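Local coordinates for eukaryotic translation initiation factor 4 gamma 2 (Homo sapiens, PDB 4IUL), which probably acts in translation initiation, its MIF4G domain, built of HEAT-type helical repeats, interacting with the RNA helicase eIF4A, at residues Asp20-Phe23 with Arg24-Gly28; Lys57-Ile60 with Leu61-Asp65; Asp166-Glu170 with Ser171-Lys175; Arg204-Gly207 with Pro208-His212; Ala237-Arg240 with Phe241-Asp245. All coordinates share one frame; numbering follows the deposited sequence.

In the fold
The five contacts follow one another along the chain, each a local contact along or at the end of a helix of this all-helical, HEAT-repeat MIF4G domain. Contacts 1 and 2 lie on helices 13-31 and 53-69, their centres about 11 Å apart, and touch where Phe23 and Val26 pack on Leu62 and Gly58. Contact 3, at the loop leading into helix 170-181, and contact 4, at the end of helix 193-210, have centres also about 11 Å apart and share apolar packing and a salt bridge. Contact 5, on helix 237-251, is tied to contact 4 by Arg204 and Asp245, their centres about 19 Å apart. Contacts 1 and 5, centres about 44 Å apart, lie on opposite sides of the chain's centre, so the set spans much of the domain, from its first modelled helix to its last.

Contact 1: Asp20-Phe23 with Arg24-Gly28; sequences DAIF and RKVRG. With SO4 (sulfate ion), chain C.
In helix 13-31, the first helix of the modelled chain, Arg24 folds back over the preceding turn and lays one face of its guanidinium on Ala21. CA of Ala21 stands over that face, offset toward the rim, and Arg24 NH2 lies 3.6 Å from Ala21 CB. With CG anti to the carbonyl carbon (chi1 -66°) and a bend at chi3, the arginine runs back toward the start of the helix. Its NH1 comes near Asp20 O at an angle too poor for a hydrogen bond, and the Asp20 carboxylate stays apart, OD2 being 5.7 Å from Arg24 NH1. Regular helical bonds run beneath, among them Val26 N to Ile22 O at 2.8 Å. On the buried side Ile22 CG2 meets Val26 CG2 at 4.3 Å; this strip faces helices 38-48 and 53-69, the layered helix packing of a HEAT-repeat array, with Ile22 on Val48 and Ile55 and Val26 on Leu45 and Leu62. Arg27 points elsewhere and grips a sulfate, probably from the crystallisation liquor, in the plane of its guanidinium: NE bonds O2 at 2.9 Å and NH2 bonds O1 at 2.8 Å. The same NH2 forms a salt bridge with Glu69.

Contact 2: Lys57-Ile60 with Leu61-Asp65; sequences KGVI and LLIVD. With SO4 (sulfate ion), chain D.
Val59 and Ile63, one turn apart on helix 53-69, run alongside each other in a common direction, giving the closest apolar meeting of the two segments: Val59 CG1 to Ile63 CD1, 3.7 Å. The isoleucine has CG1 anti to its carbonyl carbon (chi1 -69°), which carries that branch back along the helix over the carbonyl of Val59, with Ile63 CG1 3.2 Å from Val59 O. A looser apolar pair, Ile60 CG2 and Val64 CG2 at 4.4 Å, follows one residue on. These two pairs look toward different neighbours of the helical array: Val59 and Ile63 share Leu84 of helix 74-87, whereas Ile60 and Val64 face helix 107-127. Replacing Ile63 by an alanine would probably take from Val59 CG1 its neighbour one turn on and open a gap against Cys81 and Leu84.

The backbone bonds are those of an unbroken helix. Leu62 N reaches Gly58 O at 2.9 Å, and Val64 N reaches Ile60 O at 3.1 Å with a nearly straight N-H...O angle of 173°.

Lys57 brings in a charged contact: its chain is extended beyond CG and carries NZ away from the helix to O4 of a sulfate at 3.0 Å. Lys53 and Arg110 also bond this ion, which probably came from the crystallisation liquor. Three basic side chains gathered on one anion are consistent with a positively charged patch, while the rest of this piece of helix holds together through main-chain bonds and branched aliphatic carbons.

Contact 3: Asp166-Glu170 with Ser171-Lys175; sequences DLIHE and SILHK
The imidazole of His174 and the carboxylate of Glu170 are linked through a water, which sits at the edge of the ring and in its plane, 2.6 Å from His174 NE2. That water donates a weak bond to Glu170 OE2 at 2.7 Å. Obliquely to the ring, Glu170 O lies 3.2 Å from His174 CD2, the same oxygen that accepts His174 N at 3.0 Å in a nearly straight bond. Both flat groups have stronger partners elsewhere: Glu170 OE2 is bonded to His212 NE2 and His174 ND1 to Tyr222 OH, so the ring is held at both nitrogens and its rotation is well fixed.

Residues 166-169 form the connection between helices 141-163 and 170-181. Asp166, with positive phi, is the C-prime residue of a Schellman motif closing the first, and His169 occupies the N-cap position of the second. Just before that cap, Ile168 reaches forward: its CG1 is wedged between backbone N and carbonyl carbon (chi1 49°), sending CD1 to Leu173 CG at 3.7 Å and Ile172 CG2 at 4.0 Å. The side chains of Ile168 and Leu173 cross obliquely, beside Leu162 and Ile159 of helix 141-163. Were Leu173 an alanine, Ile168 CD1 would probably lose its closest neighbour in the following helix, and a gap would open toward Val206 and Leu210 of helix 193-210.

Contact 4: Arg204-Gly207 with Pro208-His212; sequences RTVG and PRLDH
Val206 and Leu210 meet in the last turn of helix 193-210, a local contact at a helix C-terminus that a proline has kinked. In this HEAT-repeat domain the turn packs against helix 170-181, where Leu173 touches both side chains. Val206 CG1 is pushed against the fork of the leucine, 3.3 Å from Leu210 CD1 and 3.5 Å from Leu210 CD2; the first of these is tighter than a usual carbon contact. Leu210 takes an unusual chi1 of -109°, in keeping with a strained fit.

The kink comes from Pro208, whose nitrogen has no hydrogen to offer the previous turn. Arg209 N also lacks the regular bond to the carbonyl four residues back, and makes instead a weak, bent one to Val206 O, three back. Regular spacing resumes with Leu210 N to Val206 O at 3.3 Å and Asp211 N to Gly207 O at 3.1 Å, though Leu210 N also leans weakly on Gly207 O. Arg209 places its CG between backbone N and carbonyl carbon (chi1 75°), 3.2 Å from Val206 O, and from there its NH1 forms a salt bridge with Asp166.

Asp211 leaves the helix as the centre of an inverse gamma turn, its OD2 taken by Arg250 NE and Trp254 NE1. That turn brings His212 N back to Leu210 O at 3.0 Å in a weak bond, and the same carbonyl oxygen lies above one face of the His212 ring, offset toward its rim.

Contact 5: Ala237-Arg240 with Phe241-Asp245; sequences ARIR and FLLQD
Phe241 opens the second half of this stretch at the beginning of helix 237-251 by leaning back on Ala237: its CE2 lies 3.5 Å from Ala237 CB. The ring gets there because CG is anti to the carbonyl carbon and beside the backbone N (chi1 -67°), which lays the ring back along the preceding turn. The modelled approach of Ala237 O to the ring is too close to be trusted in detail. Leu242 follows with its N bonded to Arg238 O at 3.0 Å, and its CB comes to 3.3 Å from Ile239 O. Leu243 N bonds Ile239 O at 3.1 Å, and the two side chains meet loosely, Leu243 CD1 to Ile239 CG2 at 4.4 Å. Gln244 N reaches Arg240 O at 3.3 Å, approaching from above the carbonyl plane, 46° out of it. The extended Gln244 side chain sets out past that carbonyl, its CG close to Arg240 O. On the inward side, Leu242 and Leu243 rest on Cys200, and Ile239 on Glu197, both residues of helix 193-210, while Met230 in a loop covers Leu243 and Gln244. Two salt bridges, Arg238 to Glu197 and Asp245 to Arg204, join helix 237-251 to the same helix 193-210.

Contact 1: Asp20-Phe23 with Arg24-Gly28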
# COMPACT_ATOMS: atom_id res chain seq x y z
N ASP A 20 -24.41 -12.28 0.36
CA ASP A 20 -23.35 -13.23 0.69
C ASP A 20 -22.83 -14.02 -0.52
O ASP A 20 -21.64 -14.32 -0.59
CB ASP A 20 -23.81 -14.17 1.80
CG ASP A 20 -24.11 -13.43 3.10
OD1 ASP A 20 -23.58 -12.32 3.30
OD2 ASP A 20 -24.86 -13.97 3.94
N ALA A 21 -23.71 -14.34 -1.47
CA ALA A 21 -23.28 -15.07 -2.67
C ALA A 21 -22.41 -14.18 -3.57
O ALA A 21 -21.50 -14.67 -4.24
CB ALA A 21 -24.50 -15.58 -3.46
N ILE A 22 -22.69 -12.88 -3.57
CA ILE A 22 -21.90 -11.95 -4.38
C ILE A 22 -20.48 -11.89 -3.85
O ILE A 22 -19.51 -11.92 -4.62
CB ILE A 22 -22.49 -10.52 -4.35
CG1 ILE A 22 -23.83 -10.49 -5.10
CG2 ILE A 22 -21.52 -9.54 -5.00
CD1 ILE A 22 -24.51 -9.12 -5.08
N PHE A 23 -20.36 -11.81 -2.53
CA PHE A 23 -19.05 -11.75 -1.89
C PHE A 23 -18.26 -13.03 -2.13
O PHE A 23 -17.04 -12.97 -2.30
CB PHE A 23 -19.22 -11.44 -0.40
CG PHE A 23 -19.70 -10.04 -0.12
CD1 PHE A 23 -20.60 -9.78 0.91
CD2 PHE A 23 -19.26 -8.97 -0.91
CE1 PHE A 23 -21.06 -8.49 1.16
CE2 PHE A 23 -19.71 -7.67 -0.67
CZ PHE A 23 -20.61 -7.42 0.37
N ARG A 24 -18.93 -14.19 -2.15
CA ARG A 24 -18.22 -15.44 -2.41
C ARG A 24 -17.72 -15.41 -3.87
O ARG A 24 -16.64 -15.91 -4.19
CB ARG A 24 -19.13 -16.68 -2.21
CG ARG A 24 -19.60 -16.92 -0.76
CD ARG A 24 -20.14 -18.35 -0.53
NE ARG A 24 -21.33 -18.67 -1.32
CZ ARG A 24 -22.57 -18.25 -1.04
NH1 ARG A 24 -22.80 -17.50 0.03
NH2 ARG A 24 -23.58 -18.60 -1.83
N LYS A 25 -18.52 -14.80 -4.74
CA LYS A 25 -18.15 -14.68 -6.15
C LYS A 25 -16.95 -13.75 -6.34
O LYS A 25 -16.06 -14.01 -7.15
CB LYS A 25 -19.33 -14.16 -6.96
CG LYS A 25 -19.09 -14.08 -8.45
CD LYS A 25 -20.35 -13.54 -9.12
CE LYS A 25 -20.62 -14.17 -10.48
NZ LYS A 25 -21.97 -13.75 -10.95
N VAL A 26 -16.94 -12.65 -5.59
CA VAL A 26 -15.84 -11.69 -5.69
C VAL A 26 -14.53 -12.35 -5.29
O VAL A 26 -13.49 -12.14 -5.93
CB VAL A 26 -16.09 -10.44 -4.83
CG1 VAL A 26 -14.84 -9.57 -4.77
CG2 VAL A 26 -17.24 -9.64 -5.41
N ARG A 27 -14.57 -13.15 -4.23
CA ARG A 27 -13.39 -13.87 -3.75
C ARG A 27 -12.85 -14.79 -4.85
O ARG A 27 -11.64 -14.84 -5.07
CB ARG A 27 -13.74 -14.69 -2.49
CG ARG A 27 -12.61 -15.59 -1.99
CD ARG A 27 -11.33 -14.81 -1.71
NE ARG A 27 -10.26 -15.67 -1.21
CZ ARG A 27 -9.04 -15.24 -0.87
NH1 ARG A 27 -8.73 -13.95 -0.98
NH2 ARG A 27 -8.13 -16.10 -0.43
N GLY A 28 -13.73 -15.52 -5.51
CA GLY A 28 -13.31 -16.40 -6.59
C GLY A 28 -12.59 -15.62 -7.69
O GLY A 28 -11.52 -16.00 -8.14
S SO4 C . -10.21 -19.32 -0.48
O1 SO4 C . -8.93 -18.72 -0.90
O2 SO4 C . -11.25 -18.28 -0.44
O3 SO4 C . -10.60 -20.37 -1.45
O4 SO4 C . -10.06 -19.91 0.86

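Contact 2: Lys57-Ile60 with Leu61-Asp65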
# COMPACT_ATOMS: atom_id res chain seq x y z
N LYS A 57 -18.35 -1.83 0.26
CA LYS A 57 -17.60 -2.09 1.49
C LYS A 57 -16.97 -3.48 1.52
O LYS A 57 -15.83 -3.64 1.96
CB LYS A 57 -18.48 -1.93 2.74
CG LYS A 57 -18.84 -0.49 3.09
CD LYS A 57 -19.70 -0.46 4.36
CE LYS A 57 -20.07 0.96 4.72
NZ LYS A 57 -20.99 0.99 5.87
N GLY A 58 -17.73 -4.48 1.07
CA GLY A 58 -17.22 -5.85 1.05
C GLY A 58 -16.15 -6.02 -0.01
O GLY A 58 -15.08 -6.59 0.26
N VAL A 59 -16.43 -5.54 -1.22
CA VAL A 59 -15.46 -5.62 -2.31
C VAL A 59 -14.10 -5.09 -1.88
O VAL A 59 -13.07 -5.72 -2.13
CB VAL A 59 -15.95 -4.82 -3.54
CG1 VAL A 59 -14.82 -4.74 -4.59
CG2 VAL A 59 -17.19 -5.48 -4.13
N ILE A 60 -14.09 -3.92 -1.23
CA ILE A 60 -12.83 -3.30 -0.77
C ILE A 60 -12.15 -4.17 0.28
O ILE A 60 -10.93 -4.32 0.29
CB ILE A 60 -13.09 -1.89 -0.18
CG1 ILE A 60 -13.49 -0.93 -1.31
CG2 ILE A 60 -11.86 -1.38 0.55
CD1 ILE A 60 -14.02 0.41 -0.84
N LEU A 61 -12.96 -4.75 1.17
CA LEU A 61 -12.44 -5.62 2.21
C LEU A 61 -11.75 -6.84 1.59
O LEU A 61 -10.67 -7.24 2.02
CB LEU A 61 -13.59 -6.09 3.12
CG LEU A 61 -13.18 -7.06 4.23
CD1 LEU A 61 -12.19 -6.35 5.17
CD2 LEU A 61 -14.41 -7.52 5.00
N LEU A 62 -12.37 -7.42 0.57
CA LEU A 62 -11.79 -8.60 -0.08
C LEU A 62 -10.53 -8.30 -0.89
O LEU A 62 -9.56 -9.08 -0.85
CB LEU A 62 -12.85 -9.27 -0.96
CG LEU A 62 -14.02 -9.89 -0.18
CD1 LEU A 62 -15.11 -10.36 -1.13
CD2 LEU A 62 -13.51 -11.06 0.68
N ILE A 63 -10.53 -7.18 -1.60
CA ILE A 63 -9.39 -6.77 -2.42
C ILE A 63 -8.14 -6.57 -1.55
O ILE A 63 -7.07 -7.13 -1.84
CB ILE A 63 -9.69 -5.46 -3.20
CG1 ILE A 63 -10.75 -5.73 -4.28
CG2 ILE A 63 -8.43 -4.91 -3.84
CD1 ILE A 63 -11.16 -4.49 -5.09
N VAL A 64 -8.28 -5.79 -0.49
CA VAL A 64 -7.15 -5.55 0.41
C VAL A 64 -6.71 -6.86 1.07
O VAL A 64 -5.52 -7.06 1.33
CB VAL A 64 -7.51 -4.50 1.47
CG1 VAL A 64 -6.35 -4.28 2.41
CG2 VAL A 64 -7.87 -3.17 0.78
N ASP A 65 -7.67 -7.74 1.32
CA ASP A 65 -7.41 -9.07 1.90
C ASP A 65 -6.42 -9.81 0.99
O ASP A 65 -5.37 -10.28 1.43
CB ASP A 65 -8.71 -9.89 1.96
CG ASP A 65 -9.32 -9.98 3.36
OD1 ASP A 65 -8.85 -9.24 4.27
OD2 ASP A 65 -10.27 -10.78 3.54
S SO4 D . -20.49 4.84 6.13
O1 SO4 D . -20.47 5.54 7.43
O2 SO4 D . -20.67 5.82 5.05
O3 SO4 D . -19.22 4.13 5.95
O4 SO4 D . -21.61 3.88 6.11

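Contact 3: Asp166-Glu170 with Ser171-Lys175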
# COMPACT_ATOMS: atom_id res chain seq x y z
N ASP A 166 -2.74 8.03 -7.17
CA ASP A 166 -3.45 9.03 -6.37
C ASP A 166 -4.67 8.48 -5.64
O ASP A 166 -5.65 9.19 -5.43
CB ASP A 166 -3.85 10.24 -7.24
CG ASP A 166 -3.96 11.54 -6.42
OD1 ASP A 166 -3.01 11.84 -5.66
OD2 ASP A 166 -4.97 12.27 -6.55
N LEU A 167 -4.59 7.21 -5.23
CA LEU A 167 -5.68 6.55 -4.51
C LEU A 167 -5.59 6.69 -2.98
O LEU A 167 -6.55 6.39 -2.27
CB LEU A 167 -5.78 5.08 -4.94
CG LEU A 167 -6.26 4.93 -6.40
CD1 LEU A 167 -6.26 3.46 -6.84
CD2 LEU A 167 -7.66 5.53 -6.52
N ILE A 168 -4.43 7.10 -2.47
CA ILE A 168 -4.24 7.35 -1.04
C ILE A 168 -3.40 8.63 -0.94
O ILE A 168 -2.79 9.04 -1.92
CB ILE A 168 -3.55 6.17 -0.27
CG1 ILE A 168 -2.29 5.71 -0.99
CG2 ILE A 168 -4.56 5.04 -0.05
CD1 ILE A 168 -1.06 6.52 -0.64
N HIS A 169 -3.37 9.25 0.24
CA HIS A 169 -2.66 10.52 0.44
C HIS A 169 -1.24 10.51 1.06
O HIS A 169 -0.71 9.47 1.46
CB HIS A 169 -3.56 11.45 1.25
CG HIS A 169 -4.88 11.72 0.59
ND1 HIS A 169 -6.00 12.10 1.30
CD2 HIS A 169 -5.26 11.66 -0.71
CE1 HIS A 169 -7.02 12.25 0.47
NE2 HIS A 169 -6.59 12.00 -0.76
N GLU A 170 -0.66 11.71 1.13
CA GLU A 170 0.70 11.95 1.64
C GLU A 170 0.97 11.50 3.07
O GLU A 170 2.04 10.97 3.39
CB GLU A 170 1.06 13.44 1.57
CG GLU A 170 1.20 14.01 0.17
CD GLU A 170 2.03 15.30 0.17
OE1 GLU A 170 1.76 16.20 0.99
OE2 GLU A 170 2.96 15.41 -0.66
N SER A 171 -0.00 11.73 3.94
CA SER A 171 0.15 11.38 5.34
C SER A 171 0.57 9.93 5.61
O SER A 171 1.54 9.69 6.33
CB SER A 171 -1.13 11.70 6.09
OG SER A 171 -0.93 11.53 7.48
N ILE A 172 -0.15 8.97 5.04
CA ILE A 172 0.16 7.56 5.28
C ILE A 172 1.48 7.15 4.63
O ILE A 172 2.17 6.26 5.14
CB ILE A 172 -0.98 6.62 4.80
CG1 ILE A 172 -0.83 5.24 5.47
CG2 ILE A 172 -0.95 6.46 3.31
CD1 ILE A 172 -1.98 4.29 5.22
N LEU A 173 1.83 7.79 3.52
CA LEU A 173 3.09 7.48 2.86
C LEU A 173 4.25 7.89 3.78
O LEU A 173 5.19 7.13 3.96
CB LEU A 173 3.19 8.21 1.52
CG LEU A 173 2.30 7.67 0.40
CD1 LEU A 173 2.34 8.63 -0.77
CD2 LEU A 173 2.77 6.28 -0.03
N HIS A 174 4.18 9.09 4.36
CA HIS A 174 5.24 9.54 5.27
C HIS A 174 5.30 8.60 6.48
O HIS A 174 6.37 8.36 7.03
CB HIS A 174 4.98 10.99 5.74
CG HIS A 174 5.36 12.03 4.74
ND1 HIS A 174 6.68 12.36 4.47
CD2 HIS A 174 4.61 12.78 3.90
CE1 HIS A 174 6.71 13.26 3.50
NE2 HIS A 174 5.47 13.53 3.13
N LYS A 175 4.15 8.07 6.87
CA LYS A 175 4.09 7.17 8.02
C LYS A 175 4.80 5.85 7.70
O LYS A 175 5.38 5.22 8.58
CB LYS A 175 2.63 6.91 8.41
CG LYS A 175 2.39 6.90 9.90
CD LYS A 175 0.91 7.08 10.23
CE LYS A 175 0.43 8.46 9.82
NZ LYS A 175 -1.03 8.64 10.09
O HOH W 1 5.01 15.20 1.16

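Contact 4: Arg204-Gly207 with Pro208-His212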
# COMPACT_ATOMS: atom_id res chain seq x y z
N ARG A 204 11.40 5.59 -4.97
CA ARG A 204 11.44 5.73 -6.43
C ARG A 204 10.03 5.82 -7.02
O ARG A 204 9.85 6.37 -8.11
CB ARG A 204 12.16 4.54 -7.09
CG ARG A 204 13.63 4.41 -6.74
CD ARG A 204 14.31 3.34 -7.58
NE ARG A 204 14.58 3.79 -8.95
CZ ARG A 204 15.59 4.59 -9.28
NH1 ARG A 204 16.43 5.04 -8.35
NH2 ARG A 204 15.76 4.96 -10.54
N THR A 205 9.05 5.29 -6.30
CA THR A 205 7.66 5.28 -6.73
C THR A 205 6.89 6.56 -6.38
O THR A 205 6.18 7.12 -7.22
CB THR A 205 6.89 4.09 -6.10
OG1 THR A 205 7.55 2.85 -6.41
CG2 THR A 205 5.46 4.04 -6.63
N VAL A 206 7.03 7.01 -5.14
CA VAL A 206 6.32 8.18 -4.64
C VAL A 206 7.18 9.42 -4.34
O VAL A 206 6.67 10.54 -4.27
CB VAL A 206 5.54 7.79 -3.37
CG1 VAL A 206 5.18 9.00 -2.55
CG2 VAL A 206 4.28 7.05 -3.76
N GLY A 207 8.48 9.22 -4.18
CA GLY A 207 9.39 10.31 -3.87
C GLY A 207 9.17 11.65 -4.57
O GLY A 207 9.05 12.67 -3.90
N PRO A 208 9.13 11.67 -5.90
CA PRO A 208 8.93 12.92 -6.66
C PRO A 208 7.67 13.72 -6.29
O PRO A 208 7.75 14.94 -6.15
CB PRO A 208 8.91 12.44 -8.11
CG PRO A 208 9.78 11.24 -8.08
CD PRO A 208 9.33 10.54 -6.82
N ARG A 209 6.53 13.06 -6.11
CA ARG A 209 5.30 13.78 -5.77
C ARG A 209 5.27 14.29 -4.33
O ARG A 209 4.56 15.25 -4.02
CB ARG A 209 4.06 12.90 -6.03
CG ARG A 209 3.81 11.80 -5.01
CD ARG A 209 2.31 11.49 -4.89
NE ARG A 209 1.73 11.12 -6.17
CZ ARG A 209 0.48 11.40 -6.55
NH1 ARG A 209 -0.33 12.07 -5.73
NH2 ARG A 209 0.05 11.04 -7.75
N LEU A 210 6.03 13.65 -3.44
CA LEU A 210 6.05 14.04 -2.04
C LEU A 210 7.02 15.19 -1.77
O LEU A 210 6.81 16.00 -0.86
CB LEU A 210 6.46 12.84 -1.18
CG LEU A 210 5.47 12.12 -0.26
CD1 LEU A 210 4.20 11.74 -0.98
CD2 LEU A 210 6.18 10.88 0.29
N ASP A 211 8.07 15.26 -2.59
CA ASP A 211 9.13 16.24 -2.42
C ASP A 211 8.86 17.66 -2.94
O ASP A 211 9.58 18.15 -3.81
CB ASP A 211 10.41 15.68 -3.05
CG ASP A 211 11.67 16.27 -2.45
OD1 ASP A 211 11.59 16.87 -1.36
OD2 ASP A 211 12.74 16.10 -3.07
N HIS A 212 7.82 18.31 -2.41
CA HIS A 212 7.53 19.68 -2.81
C HIS A 212 7.96 20.63 -1.69
O HIS A 212 8.23 20.20 -0.57
CB HIS A 212 6.04 19.87 -3.17
CG HIS A 212 5.08 19.35 -2.15
ND1 HIS A 212 4.82 20.00 -0.96
CD2 HIS A 212 4.29 18.24 -2.16
CE1 HIS A 212 3.92 19.31 -0.28
NE2 HIS A 212 3.59 18.24 -0.98

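Contact 5: Ala237-Arg240 with Phe241-Asp245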
# COMPACT_ATOMS: atom_id res chain seq x y z
N ALA A 237 26.42 -5.30 0.30
CA ALA A 237 26.86 -4.42 -0.78
C ALA A 237 25.66 -3.89 -1.56
O ALA A 237 25.54 -2.69 -1.77
CB ALA A 237 27.81 -5.16 -1.71
N ARG A 238 24.79 -4.80 -1.99
CA ARG A 238 23.61 -4.43 -2.76
C ARG A 238 22.77 -3.36 -2.09
O ARG A 238 22.30 -2.43 -2.74
CB ARG A 238 22.73 -5.66 -3.01
CG ARG A 238 21.37 -5.34 -3.64
CD ARG A 238 20.61 -6.60 -4.07
NE ARG A 238 19.53 -6.99 -3.16
CZ ARG A 238 19.69 -7.30 -1.87
NH1 ARG A 238 20.90 -7.27 -1.32
NH2 ARG A 238 18.64 -7.66 -1.14
N ILE A 239 22.57 -3.49 -0.78
CA ILE A 239 21.77 -2.53 -0.02
C ILE A 239 22.35 -1.12 -0.05
O ILE A 239 21.66 -0.16 -0.39
CB ILE A 239 21.59 -2.98 1.44
CG1 ILE A 239 20.81 -4.30 1.49
CG2 ILE A 239 20.87 -1.90 2.24
CD1 ILE A 239 19.42 -4.23 0.87
N ARG A 240 23.62 -0.97 0.31
CA ARG A 240 24.21 0.36 0.32
C ARG A 240 24.41 0.93 -1.09
O ARG A 240 24.60 2.13 -1.24
CB ARG A 240 25.53 0.38 1.11
CG ARG A 240 26.69 -0.39 0.53
CD ARG A 240 27.95 -0.02 1.30
NE ARG A 240 29.16 -0.61 0.75
CZ ARG A 240 29.53 -1.88 0.92
NH1 ARG A 240 28.77 -2.69 1.65
NH2 ARG A 240 30.65 -2.32 0.38
N PHE A 241 24.35 0.09 -2.11
CA PHE A 241 24.49 0.59 -3.48
C PHE A 241 23.11 1.07 -3.94
O PHE A 241 23.00 1.94 -4.80
CB PHE A 241 25.00 -0.49 -4.43
CG PHE A 241 26.42 -0.93 -4.16
CD1 PHE A 241 27.39 0.01 -3.76
CD2 PHE A 241 26.80 -2.26 -4.32
CE1 PHE A 241 28.71 -0.38 -3.54
CE2 PHE A 241 28.12 -2.66 -4.09
CZ PHE A 241 29.07 -1.72 -3.70
N LEU A 242 22.07 0.49 -3.34
CA LEU A 242 20.70 0.84 -3.66
C LEU A 242 20.36 2.18 -3.02
O LEU A 242 19.58 2.97 -3.56
CB LEU A 242 19.75 -0.25 -3.14
CG LEU A 242 18.52 -0.58 -4.00
CD1 LEU A 242 17.71 0.69 -4.24
CD2 LEU A 242 18.97 -1.18 -5.32
N LEU A 243 20.95 2.44 -1.86
CA LEU A 243 20.72 3.70 -1.16
C LEU A 243 21.43 4.82 -1.91
O LEU A 243 20.86 5.89 -2.12
CB LEU A 243 21.23 3.62 0.28
CG LEU A 243 20.46 2.70 1.24
CD1 LEU A 243 21.26 2.51 2.53
CD2 LEU A 243 19.09 3.30 1.54
N GLN A 244 22.66 4.56 -2.33
CA GLN A 244 23.46 5.54 -3.06
C GLN A 244 22.79 5.96 -4.36
O GLN A 244 22.84 7.13 -4.73
CB GLN A 244 24.85 4.99 -3.37
CG GLN A 244 25.71 4.70 -2.15
CD GLN A 244 27.14 4.32 -2.51
OE1 GLN A 244 27.95 3.99 -1.64
NE2 GLN A 244 27.45 4.35 -3.81
N ASP A 245 22.16 5.02 -5.04
CA ASP A 245 21.50 5.33 -6.30
C ASP A 245 20.25 6.18 -6.09
O ASP A 245 19.91 7.03 -6.91
CB ASP A 245 21.14 4.05 -7.06
CG ASP A 245 20.56 4.34 -8.44
OD1 ASP A 245 21.30 4.88 -9.29
OD2 ASP A 245 19.37 4.02 -8.67